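Local coordinates for tailspike protein (Siphovirus 9NA, PDB 3RIQ), which recognises Salmonella lipopolysaccharide as the phage receptor and probably cleaves its O-antigen chain as an endorhamnosidase, at residues T357-V362 with R383-H388; N314-D319 with N336-E341; M321-W326 with G346-G351; I280-D285 with T308-R313. All coordinates share one frame; numbering follows the deposited sequence.

Contact 1. Residues T357-V362 with R383-H388; sequences TNITVV and RGIMVH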
# COMPACT_ATOMS: atom_id res chain seq x y z
N THR A 357 -6.62 -8.17 5.37
CA THR A 357 -5.76 -7.21 6.07
C THR A 357 -5.82 -5.82 5.49
O THR A 357 -6.03 -5.65 4.31
CB THR A 357 -4.26 -7.66 6.07
OG1 THR A 357 -3.80 -7.88 4.73
CG2 THR A 357 -4.06 -8.94 6.87
N ASN A 358 -5.65 -4.83 6.37
CA ASN A 358 -5.50 -3.42 5.94
C ASN A 358 -6.69 -2.90 5.16
O ASN A 358 -6.57 -2.43 4.02
CB ASN A 358 -4.16 -3.25 5.22
CG ASN A 358 -3.00 -3.51 6.16
OD1 ASN A 358 -2.93 -2.89 7.23
ND2 ASN A 358 -2.15 -4.46 5.82
N ILE A 359 -7.86 -3.01 5.77
CA ILE A 359 -9.11 -2.54 5.18
C ILE A 359 -9.47 -1.20 5.79
O ILE A 359 -9.41 -1.08 7.02
CB ILE A 359 -10.26 -3.53 5.49
CG1 ILE A 359 -9.88 -4.95 5.10
CG2 ILE A 359 -11.56 -3.09 4.80
CD1 ILE A 359 -9.60 -5.16 3.62
N THR A 360 -9.86 -0.22 4.97
CA THR A 360 -10.31 1.10 5.43
C THR A 360 -11.66 1.35 4.78
O THR A 360 -11.75 1.36 3.55
CB THR A 360 -9.29 2.18 5.01
OG1 THR A 360 -8.03 1.87 5.63
CG2 THR A 360 -9.74 3.56 5.51
N VAL A 361 -12.71 1.50 5.58
CA VAL A 361 -14.05 1.77 5.07
C VAL A 361 -14.53 3.08 5.65
O VAL A 361 -14.60 3.21 6.88
CB VAL A 361 -15.04 0.62 5.41
CG1 VAL A 361 -16.51 1.04 5.14
CG2 VAL A 361 -14.68 -0.67 4.63
N VAL A 362 -14.92 4.03 4.79
CA VAL A 362 -15.39 5.34 5.20
C VAL A 362 -16.73 5.59 4.56
O VAL A 362 -16.92 5.40 3.34
CB VAL A 362 -14.41 6.45 4.74
CG1 VAL A 362 -14.98 7.85 5.07
CG2 VAL A 362 -12.99 6.27 5.37
N ARG A 383 -7.17 -8.36 10.10
CA ARG A 383 -6.08 -7.68 10.85
C ARG A 383 -5.87 -6.31 10.24
O ARG A 383 -5.57 -6.21 9.05
CB ARG A 383 -4.74 -8.45 10.84
CG ARG A 383 -4.77 -9.91 11.28
CD ARG A 383 -4.76 -10.80 10.10
NE ARG A 383 -4.61 -12.24 10.37
CZ ARG A 383 -4.67 -13.15 9.39
NH1 ARG A 383 -4.85 -12.77 8.12
NH2 ARG A 383 -4.56 -14.44 9.68
N GLY A 384 -5.99 -5.26 11.05
CA GLY A 384 -5.75 -3.93 10.57
C GLY A 384 -6.98 -3.40 9.86
O GLY A 384 -7.06 -3.43 8.64
N ILE A 385 -7.95 -2.97 10.65
CA ILE A 385 -9.25 -2.56 10.14
C ILE A 385 -9.51 -1.14 10.63
O ILE A 385 -9.40 -0.86 11.83
CB ILE A 385 -10.35 -3.53 10.68
CG1 ILE A 385 -9.99 -5.00 10.35
CG2 ILE A 385 -11.75 -3.08 10.19
CD1 ILE A 385 -9.89 -5.37 8.85
N MET A 386 -9.88 -0.23 9.72
CA MET A 386 -10.27 1.12 10.12
C MET A 386 -11.65 1.39 9.53
O MET A 386 -11.87 1.22 8.33
CB MET A 386 -9.25 2.16 9.63
CG MET A 386 -7.88 2.06 10.32
SD MET A 386 -6.87 3.51 10.05
CE MET A 386 -6.51 3.41 8.32
N VAL A 387 -12.60 1.77 10.39
CA VAL A 387 -13.93 2.16 9.93
C VAL A 387 -14.23 3.60 10.36
O VAL A 387 -13.91 4.00 11.49
CB VAL A 387 -14.98 1.22 10.54
CG1 VAL A 387 -16.41 1.69 10.26
CG2 VAL A 387 -14.79 -0.21 9.97
N HIS A 388 -14.84 4.38 9.48
CA HIS A 388 -15.36 5.69 9.87
C HIS A 388 -16.75 5.82 9.33
O HIS A 388 -16.94 6.25 8.21
CB HIS A 388 -14.47 6.83 9.36
CG HIS A 388 -14.81 8.16 9.93
ND1 HIS A 388 -13.98 9.25 9.85
CD2 HIS A 388 -15.88 8.56 10.67
CE1 HIS A 388 -14.53 10.28 10.47
NE2 HIS A 388 -15.68 9.88 10.98
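Thr-360 and Val-361 lie directly beside Met-386 and Val-387 in two parallel strands whose axes come within 4.8 Å. Five backbone hydrogen bonds join the strands. Asn-358 N donates to Arg-383 O, and Ile-359 N donates to Gly-384 O. Met-386 N returns a bond of 2.9 Å to Ile-359 O. Val-361 N then reaches Met-386 O, and His-388 N closes the series on Val-361 O. The C-H groups add weaker contacts, such as Thr-360 CA to Met-386 O at 3.3 Å.

Apolar packing fills the face that carries Ile-359, Val-361, Ile-385 and Val-387. The two isoleucines lie side by side and point the same way. Ile-385 CD1 touches Ile-359 CG1 at 3.8 Å. Ile-374 lies against all four of these side chains.

The other face is mixed. Met-386 runs alongside Thr-360. Its chain bends at chi3 (-68°), which brings CE to 3.5 Å from Thr-360 OG1. Thr-357 CG2 meets Arg-383 CD at 3.8 Å and lies at the edge of the guanidinium, near its plane. Arg-383 NH1 forms a salt bridge with Asp-355. Its NE bonds to His-388 ND1 of the second subunit, so this face also takes part in the trimer.

The chain turns a corner at Gly-384, which has a positive phi of 82°. Strands of successive turns in exact parallel register, with aliphatic residues stacked on like residues inside, are characteristic of the right-handed parallel beta-helix.

Contact 2. Residues N314-D319 with N336-E341; sequences NIITRD and NVVTYE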
# COMPACT_ATOMS: atom_id res chain seq x y z
N ASN A 314 -4.65 -3.71 -2.97
CA ASN A 314 -4.45 -2.30 -3.39
C ASN A 314 -5.66 -1.74 -4.14
O ASN A 314 -5.52 -1.04 -5.16
CB ASN A 314 -3.15 -2.20 -4.22
CG ASN A 314 -1.94 -2.76 -3.47
OD1 ASN A 314 -1.74 -2.45 -2.30
ND2 ASN A 314 -1.19 -3.63 -4.11
N ILE A 315 -6.85 -2.04 -3.63
CA ILE A 315 -8.11 -1.66 -4.31
C ILE A 315 -8.59 -0.37 -3.66
O ILE A 315 -8.48 -0.19 -2.43
CB ILE A 315 -9.18 -2.73 -4.06
CG1 ILE A 315 -8.67 -4.12 -4.48
CG2 ILE A 315 -10.50 -2.36 -4.75
CD1 ILE A 315 -8.31 -4.30 -5.97
N ILE A 316 -9.15 0.55 -4.45
CA ILE A 316 -9.82 1.73 -3.87
C ILE A 316 -11.10 1.97 -4.66
O ILE A 316 -11.07 1.96 -5.91
CB ILE A 316 -8.90 2.99 -3.85
CG1 ILE A 316 -9.64 4.17 -3.18
CG2 ILE A 316 -8.38 3.35 -5.26
CD1 ILE A 316 -8.75 5.38 -2.89
N THR A 317 -12.22 2.18 -3.97
CA THR A 317 -13.49 2.44 -4.67
C THR A 317 -14.18 3.61 -4.06
O THR A 317 -14.03 3.86 -2.86
CB THR A 317 -14.43 1.19 -4.72
OG1 THR A 317 -15.16 1.07 -3.49
CG2 THR A 317 -13.62 -0.11 -4.99
N ARG A 318 -14.92 4.37 -4.87
CA ARG A 318 -15.56 5.60 -4.35
C ARG A 318 -16.97 5.76 -4.89
O ARG A 318 -17.18 5.77 -6.12
CB ARG A 318 -14.72 6.84 -4.71
CG ARG A 318 -15.23 8.13 -4.04
CD ARG A 318 -14.63 9.44 -4.65
NE ARG A 318 -15.26 9.78 -5.95
CZ ARG A 318 -16.42 10.41 -6.09
NH1 ARG A 318 -17.11 10.74 -5.00
NH2 ARG A 318 -16.92 10.68 -7.31
N ASP A 319 -17.92 5.93 -3.96
CA ASP A 319 -19.32 6.27 -4.28
C ASP A 319 -19.98 5.24 -5.24
O ASP A 319 -20.76 5.60 -6.14
CB ASP A 319 -19.38 7.72 -4.84
CG ASP A 319 -20.77 8.36 -4.76
OD1 ASP A 319 -21.63 7.92 -3.95
OD2 ASP A 319 -20.99 9.33 -5.54
N ASN A 336 -5.18 -4.44 1.74
CA ASN A 336 -5.19 -3.05 1.31
C ASN A 336 -6.37 -2.74 0.39
O ASN A 336 -6.24 -2.62 -0.84
CB ASN A 336 -3.86 -2.60 0.69
CG ASN A 336 -3.86 -1.10 0.37
OD1 ASN A 336 -4.78 -0.38 0.76
ND2 ASN A 336 -2.86 -0.64 -0.39
N VAL A 337 -7.53 -2.61 1.01
CA VAL A 337 -8.76 -2.25 0.30
C VAL A 337 -9.32 -1.03 1.01
O VAL A 337 -9.52 -1.06 2.23
CB VAL A 337 -9.79 -3.40 0.33
CG1 VAL A 337 -11.13 -2.95 -0.28
CG2 VAL A 337 -9.23 -4.66 -0.39
N VAL A 338 -9.58 0.03 0.24
CA VAL A 338 -10.10 1.29 0.80
C VAL A 338 -11.39 1.60 0.07
O VAL A 338 -11.39 1.65 -1.16
CB VAL A 338 -9.09 2.47 0.54
CG1 VAL A 338 -9.66 3.82 0.95
CG2 VAL A 338 -7.73 2.17 1.22
N THR A 339 -12.51 1.76 0.80
CA THR A 339 -13.73 2.15 0.13
C THR A 339 -14.33 3.37 0.79
O THR A 339 -14.37 3.44 2.02
CB THR A 339 -14.78 1.00 0.01
OG1 THR A 339 -15.46 0.79 1.27
CG2 THR A 339 -14.12 -0.31 -0.50
N TYR A 340 -14.79 4.31 -0.05
CA TYR A 340 -15.46 5.54 0.38
C TYR A 340 -16.88 5.55 -0.19
O TYR A 340 -17.07 5.24 -1.38
CB TYR A 340 -14.74 6.78 -0.19
CG TYR A 340 -13.56 7.22 0.63
CD1 TYR A 340 -13.75 8.11 1.69
CD2 TYR A 340 -12.29 6.70 0.41
CE1 TYR A 340 -12.69 8.50 2.50
CE2 TYR A 340 -11.19 7.10 1.19
CZ TYR A 340 -11.42 8.00 2.25
OH TYR A 340 -10.42 8.39 3.11
N GLU A 341 -17.84 5.98 0.62
CA GLU A 341 -19.21 6.31 0.12
C GLU A 341 -19.90 5.13 -0.56
O GLU A 341 -20.77 5.33 -1.41
CB GLU A 341 -19.17 7.53 -0.84
CG GLU A 341 -18.83 8.90 -0.21
CD GLU A 341 -18.69 9.91 -1.36
OE1 GLU A 341 -19.70 10.42 -1.79
OE2 GLU A 341 -17.58 10.10 -1.93
O HOH W 1 -5.91 0.74 -1.71
O HOH W 2 -17.51 2.76 -2.97
O HOH W 3 -19.83 11.55 -4.45
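Glu-341 and Arg-318 form a salt bridge at one end of two paired parallel strands. Glu-341 CB starts over the backbone of Asp-319, 3.7 Å from its CA. CG is anti to the carbonyl carbon (chi1 -69°), and the chain then runs extended. CD comes within 4.2 Å of Asp-319 CB. At the tip, OE2 accepts from Arg-318 NH1 at 3.2 Å on its syn side, with the donor 22° out of the carboxylate plane. OE1 lies 3.8 Å from Asp-319 OD1, the two carboxylates stacked. A water bridges the acids, donating to Glu-341 OE1 and Asp-319 OD2 and accepting from Arg-318 NH1. Lys-366 NZ forms salt bridges with both acids, and Asp-319 OD1 also bonds to His-343 NE2. Water and lysine probably offset the closeness of like charges.

At the other end, the side chains of Asn-314 and Asn-336 cross at about a right angle, their amide planes 80° apart. Asn-336 ND2 donates to a lone pair of Asn-314 OD1 at 2.9 Å. Between the ends, Ile-315 lies beside Val-337, and Ile-316 beside Val-338. Thr-317 OG1 touches Thr-339 CG2 at 3.5 Å and bonds to Gly-324 O. Five backbone hydrogen bonds join the strands.

Parallel strands of successive turns in register, here with an asparagine pair by the corner at Asn-314, are characteristic of the parallel beta-helix.

Contact 3. Residues M321-W326 with G346-G351; sequences MGIGAW and GMFDRG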
# COMPACT_ATOMS: atom_id res chain seq x y z
N MET A 321 -22.67 2.39 -6.10
CA MET A 321 -24.05 2.25 -5.67
C MET A 321 -24.34 0.93 -4.95
O MET A 321 -25.28 0.85 -4.13
CB MET A 321 -24.97 2.47 -6.87
CG MET A 321 -26.47 2.44 -6.58
SD MET A 321 -27.07 3.60 -5.31
CE MET A 321 -26.99 5.18 -6.17
N GLY A 322 -23.51 -0.08 -5.23
CA GLY A 322 -23.60 -1.38 -4.58
C GLY A 322 -22.66 -1.46 -3.38
O GLY A 322 -22.50 -0.49 -2.60
N ILE A 323 -22.05 -2.63 -3.22
CA ILE A 323 -21.11 -2.89 -2.13
C ILE A 323 -19.75 -2.33 -2.51
O ILE A 323 -19.37 -2.37 -3.68
CB ILE A 323 -21.07 -4.41 -1.82
CG1 ILE A 323 -22.47 -4.86 -1.34
CG2 ILE A 323 -19.98 -4.77 -0.79
CD1 ILE A 323 -22.61 -6.39 -1.21
N GLY A 324 -19.04 -1.78 -1.53
CA GLY A 324 -17.77 -1.11 -1.85
C GLY A 324 -16.75 -2.06 -2.48
O GLY A 324 -16.06 -1.68 -3.42
N ALA A 325 -16.67 -3.29 -1.96
CA ALA A 325 -15.78 -4.35 -2.51
C ALA A 325 -16.24 -5.62 -1.84
O ALA A 325 -16.47 -5.64 -0.61
CB ALA A 325 -14.30 -4.09 -2.14
N TRP A 326 -16.40 -6.69 -2.62
CA TRP A 326 -16.78 -7.96 -2.02
C TRP A 326 -16.34 -9.19 -2.81
O TRP A 326 -15.94 -9.11 -4.00
CB TRP A 326 -18.27 -8.04 -1.69
CG TRP A 326 -19.26 -8.32 -2.80
CD1 TRP A 326 -19.25 -7.87 -4.11
CD2 TRP A 326 -20.49 -9.05 -2.65
NE1 TRP A 326 -20.41 -8.30 -4.78
CE2 TRP A 326 -21.18 -9.03 -3.90
CE3 TRP A 326 -21.10 -9.70 -1.56
CZ2 TRP A 326 -22.43 -9.64 -4.09
CZ3 TRP A 326 -22.36 -10.31 -1.73
CH2 TRP A 326 -23.00 -10.27 -2.99
N GLY A 346 -19.63 -1.51 3.03
CA GLY A 346 -18.34 -1.02 2.55
C GLY A 346 -17.38 -2.11 2.09
O GLY A 346 -16.59 -1.91 1.16
N MET A 347 -17.46 -3.27 2.73
CA MET A 347 -16.60 -4.43 2.47
C MET A 347 -17.41 -5.64 2.92
O MET A 347 -18.01 -5.61 4.02
CB MET A 347 -15.27 -4.35 3.26
CG MET A 347 -14.26 -5.43 2.87
SD MET A 347 -13.61 -6.41 4.26
CE MET A 347 -14.82 -7.73 4.42
N PHE A 348 -17.44 -6.69 2.11
CA PHE A 348 -18.30 -7.84 2.44
C PHE A 348 -17.58 -9.14 2.02
O PHE A 348 -17.18 -9.32 0.87
CB PHE A 348 -19.66 -7.67 1.71
CG PHE A 348 -20.80 -8.51 2.25
CD1 PHE A 348 -21.98 -7.88 2.67
CD2 PHE A 348 -20.75 -9.91 2.27
CE1 PHE A 348 -23.10 -8.64 3.14
CE2 PHE A 348 -21.85 -10.66 2.72
CZ PHE A 348 -23.02 -10.03 3.17
N ASP A 349 -17.43 -10.04 2.99
CA ASP A 349 -16.93 -11.40 2.75
C ASP A 349 -18.09 -12.37 2.88
O ASP A 349 -18.58 -12.63 4.00
CB ASP A 349 -15.76 -11.72 3.70
CG ASP A 349 -15.16 -13.10 3.48
OD1 ASP A 349 -15.83 -14.02 2.95
OD2 ASP A 349 -13.99 -13.28 3.87
N ARG A 350 -18.53 -12.88 1.72
CA ARG A 350 -19.69 -13.77 1.65
C ARG A 350 -19.24 -15.24 1.78
O ARG A 350 -20.08 -16.16 1.81
CB ARG A 350 -20.45 -13.54 0.33
CG ARG A 350 -21.58 -14.54 0.10
CD ARG A 350 -22.93 -14.02 0.39
NE ARG A 350 -23.43 -13.74 -0.94
CZ ARG A 350 -24.69 -13.66 -1.35
NH1 ARG A 350 -25.76 -13.76 -0.55
NH2 ARG A 350 -24.86 -13.42 -2.64
N GLY A 351 -17.94 -15.45 1.83
CA GLY A 351 -17.37 -16.80 1.94
C GLY A 351 -16.94 -17.13 3.36
O GLY A 351 -17.63 -16.80 4.33
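Trp-326 and Phe-348 pair as a T-shaped (edge-to-face) stack, with the edge of the indole directed at the phenyl face. The planes stand at 84°, and the centroids of the six-membered ring and the phenyl are 5.5 Å apart. The two side chains leave their backbones side by side and point the same way. Trp-326 CE3 is the nearest ring atom, 3.9 Å from Phe-348 CD2, while CZ3 lies over the phenyl face. Trp-326 CG sits between its backbone N and carbonyl carbon (chi1 79°), while Phe-348 CG is anti to its N.

Two other side chains complete the group. Ile-323 CD1 lies over one face of the indole, offset toward the rim. Its CG2 presses on Phe-348 CB at 3.8 Å. Arg-350 runs alongside Trp-326, with its guanidinium turned 29° from the indole plane. Arg-350 NE is 3.7 Å from Trp-326 CZ3, and NH2 lies close to CH2.

The backbones meet next to this cluster. Phe-348 N donates to Ala-325 O at 3.1 Å. Trp-326 CB packs tightly on Phe-348 O, also at 3.1 Å. The strand ends just beyond, where Asp-349 forms an Asx turn.

Met-347 points away from the 321-326 segment and packs on Ile-359 and Val-361 of strand 355-362. The paired strands 326-327 and 347-349 lie in a row of parallel strands, with 281-282 beside the first and 374-376 beside the second.

Contact 4. Residues I280-D285 with T308-R313; sequences IDVNAD and TQHIIR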
# COMPACT_ATOMS: atom_id res chain seq x y z
N ILE A 280 -15.73 -3.98 -6.61
CA ILE A 280 -15.29 -5.18 -7.33
C ILE A 280 -16.29 -6.26 -6.95
O ILE A 280 -16.84 -6.23 -5.84
CB ILE A 280 -13.83 -5.62 -6.95
CG1 ILE A 280 -13.70 -6.02 -5.47
CG2 ILE A 280 -12.82 -4.53 -7.32
CD1 ILE A 280 -12.31 -6.53 -5.10
N ASP A 281 -16.53 -7.20 -7.87
CA ASP A 281 -17.44 -8.34 -7.58
C ASP A 281 -16.62 -9.60 -7.86
O ASP A 281 -16.57 -10.06 -9.01
CB ASP A 281 -18.67 -8.31 -8.51
CG ASP A 281 -19.53 -9.56 -8.38
OD1 ASP A 281 -19.28 -10.35 -7.43
OD2 ASP A 281 -20.47 -9.73 -9.20
N VAL A 282 -15.95 -10.11 -6.84
CA VAL A 282 -15.11 -11.31 -7.03
C VAL A 282 -15.84 -12.46 -6.34
O VAL A 282 -15.35 -13.04 -5.37
CB VAL A 282 -13.67 -11.09 -6.49
CG1 VAL A 282 -12.78 -12.30 -6.82
CG2 VAL A 282 -13.05 -9.83 -7.14
N ASN A 283 -17.07 -12.74 -6.80
CA ASN A 283 -17.86 -13.85 -6.30
C ASN A 283 -17.92 -14.99 -7.32
O ASN A 283 -17.85 -14.75 -8.54
CB ASN A 283 -19.29 -13.38 -5.99
CG ASN A 283 -19.36 -12.55 -4.71
OD1 ASN A 283 -19.74 -13.06 -3.64
ND2 ASN A 283 -18.99 -11.27 -4.81
N ALA A 284 -18.13 -16.21 -6.83
CA ALA A 284 -18.26 -17.39 -7.70
C ALA A 284 -19.66 -18.02 -7.64
O ALA A 284 -20.13 -18.50 -8.66
CB ALA A 284 -17.19 -18.42 -7.35
N ASP A 285 -20.30 -18.01 -6.46
CA ASP A 285 -21.69 -18.48 -6.33
C ASP A 285 -22.62 -17.30 -6.09
O ASP A 285 -22.25 -16.33 -5.39
CB ASP A 285 -21.81 -19.45 -5.14
CG ASP A 285 -21.15 -20.78 -5.37
OD1 ASP A 285 -21.15 -21.28 -6.53
OD2 ASP A 285 -20.59 -21.33 -4.39
N THR A 308 -11.51 -20.57 -4.17
CA THR A 308 -11.12 -19.72 -5.29
C THR A 308 -9.67 -19.25 -5.22
O THR A 308 -9.05 -19.06 -6.27
CB THR A 308 -12.09 -18.55 -5.46
OG1 THR A 308 -12.31 -17.92 -4.19
CG2 THR A 308 -13.43 -19.07 -6.00
N GLN A 309 -9.13 -19.01 -4.01
CA GLN A 309 -7.69 -18.64 -3.86
C GLN A 309 -7.29 -17.44 -4.72
O GLN A 309 -6.22 -17.44 -5.31
CB GLN A 309 -6.78 -19.83 -4.22
CG GLN A 309 -6.83 -21.03 -3.24
CD GLN A 309 -5.57 -21.90 -3.38
OE1 GLN A 309 -4.47 -21.50 -2.97
NE2 GLN A 309 -5.72 -23.06 -3.99
N HIS A 310 -8.15 -16.43 -4.82
CA HIS A 310 -7.76 -15.20 -5.48
C HIS A 310 -6.84 -14.39 -4.56
O HIS A 310 -6.84 -14.55 -3.33
CB HIS A 310 -8.99 -14.37 -5.85
CG HIS A 310 -9.92 -15.04 -6.81
ND1 HIS A 310 -9.53 -15.47 -8.06
CD2 HIS A 310 -11.26 -15.26 -6.73
CE1 HIS A 310 -10.59 -15.97 -8.69
NE2 HIS A 310 -11.64 -15.86 -7.90
N ILE A 311 -6.06 -13.52 -5.19
CA ILE A 311 -5.33 -12.46 -4.50
C ILE A 311 -5.92 -11.13 -4.91
O ILE A 311 -5.99 -10.81 -6.12
CB ILE A 311 -3.81 -12.52 -4.85
CG1 ILE A 311 -3.21 -13.88 -4.45
CG2 ILE A 311 -3.06 -11.32 -4.24
CD1 ILE A 311 -1.72 -14.09 -4.88
N ILE A 312 -6.36 -10.37 -3.91
CA ILE A 312 -7.00 -9.08 -4.16
C ILE A 312 -6.23 -8.06 -3.34
O ILE A 312 -6.20 -8.15 -2.11
CB ILE A 312 -8.47 -9.11 -3.68
CG1 ILE A 312 -9.28 -10.15 -4.49
CG2 ILE A 312 -9.11 -7.68 -3.80
CD1 ILE A 312 -10.70 -10.44 -3.88
N ARG A 313 -5.61 -7.07 -3.98
CA ARG A 313 -4.83 -6.10 -3.21
C ARG A 313 -4.77 -4.71 -3.83
O ARG A 313 -4.94 -4.55 -5.07
CB ARG A 313 -3.42 -6.61 -2.92
CG ARG A 313 -2.70 -7.17 -4.06
CD ARG A 313 -1.42 -7.99 -3.63
NE ARG A 313 -0.37 -7.13 -3.05
CZ ARG A 313 0.62 -6.57 -3.73
NH1 ARG A 313 0.71 -6.78 -5.04
NH2 ARG A 313 1.49 -5.76 -3.11
O HOH W 4 -14.56 -15.93 -5.37
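Ile-280, Val-282 and Ile-312 make an apolar contact across the inside of the beta-helix, between strand 281-282 and the start of strand 311-318. The segments are not paired strands. Their end-to-end directions are 172° apart, and the nearest alpha carbons, Ala-284 CA and Thr-308 CA, are 7.9 Å from each other. Side chains bridge this distance.

Ile-280 and Ile-312 reach toward each other tip to tip, with Ile-280 CD1 3.6 Å from Ile-312 CG2. Val-282 and Ile-312 also meet tip to tip, through CB of the valine and CD1 of the isoleucine at 4.0 Å. Val-282 CG1 makes the tightest contact, 3.3 Å from His-310 CD2, approaching the imidazole obliquely. Farther along, Ala-284 CB touches the methyl of Thr-308.

His-310 ND1 accepts a hydrogen bond from Leu-265 N, which helps fix the ring. Thr-308 O lies 4.0 Å above its centre. A water sits at the ring edge, in its plane. It can donate to Val-282 O at 3.0 Å and to Thr-308 OG1 at 3.2 Å. Thr-308 OG1 also bonds to Asn-332 OD1.

The contact thus grades from purely aliphatic at Ile-280 to mixed at Thr-308. Between the two segments, cohesion comes from van der Waals packing, with a water that may link Val-282 O to Thr-308 OG1. In this buried region His-310 ND1 and Thr-308 OG1 are satisfied by Leu-265 and Asn-332, outside the two segments.

Overall arrangement
The four contacts occupy consecutive turns of one beta-helix. Contacts 1 and 2 are adjacent strand pairs, centres about 10 Å apart, joined because strands 333-340 and 355-362 are neighbours: Thr-360 O lies 2.9 Å from Thr-339 N. Contact 3 belongs to another face. It is tied to contact 2 by Thr-339 OG1 to Gly-346 O, 2.9 Å. Contact 4 packs across the interior and meets contact 3 through Trp-326 O and Val-282 N, 3.0 Å apart. Contacts 1 and 4, with centres about 18 Å apart, do not touch. Contacts 1 and 2 both touch the third subunit, contact 1 also the second. Contact 4 reaches the second through Arg-313, and contact 3 touches no other chain.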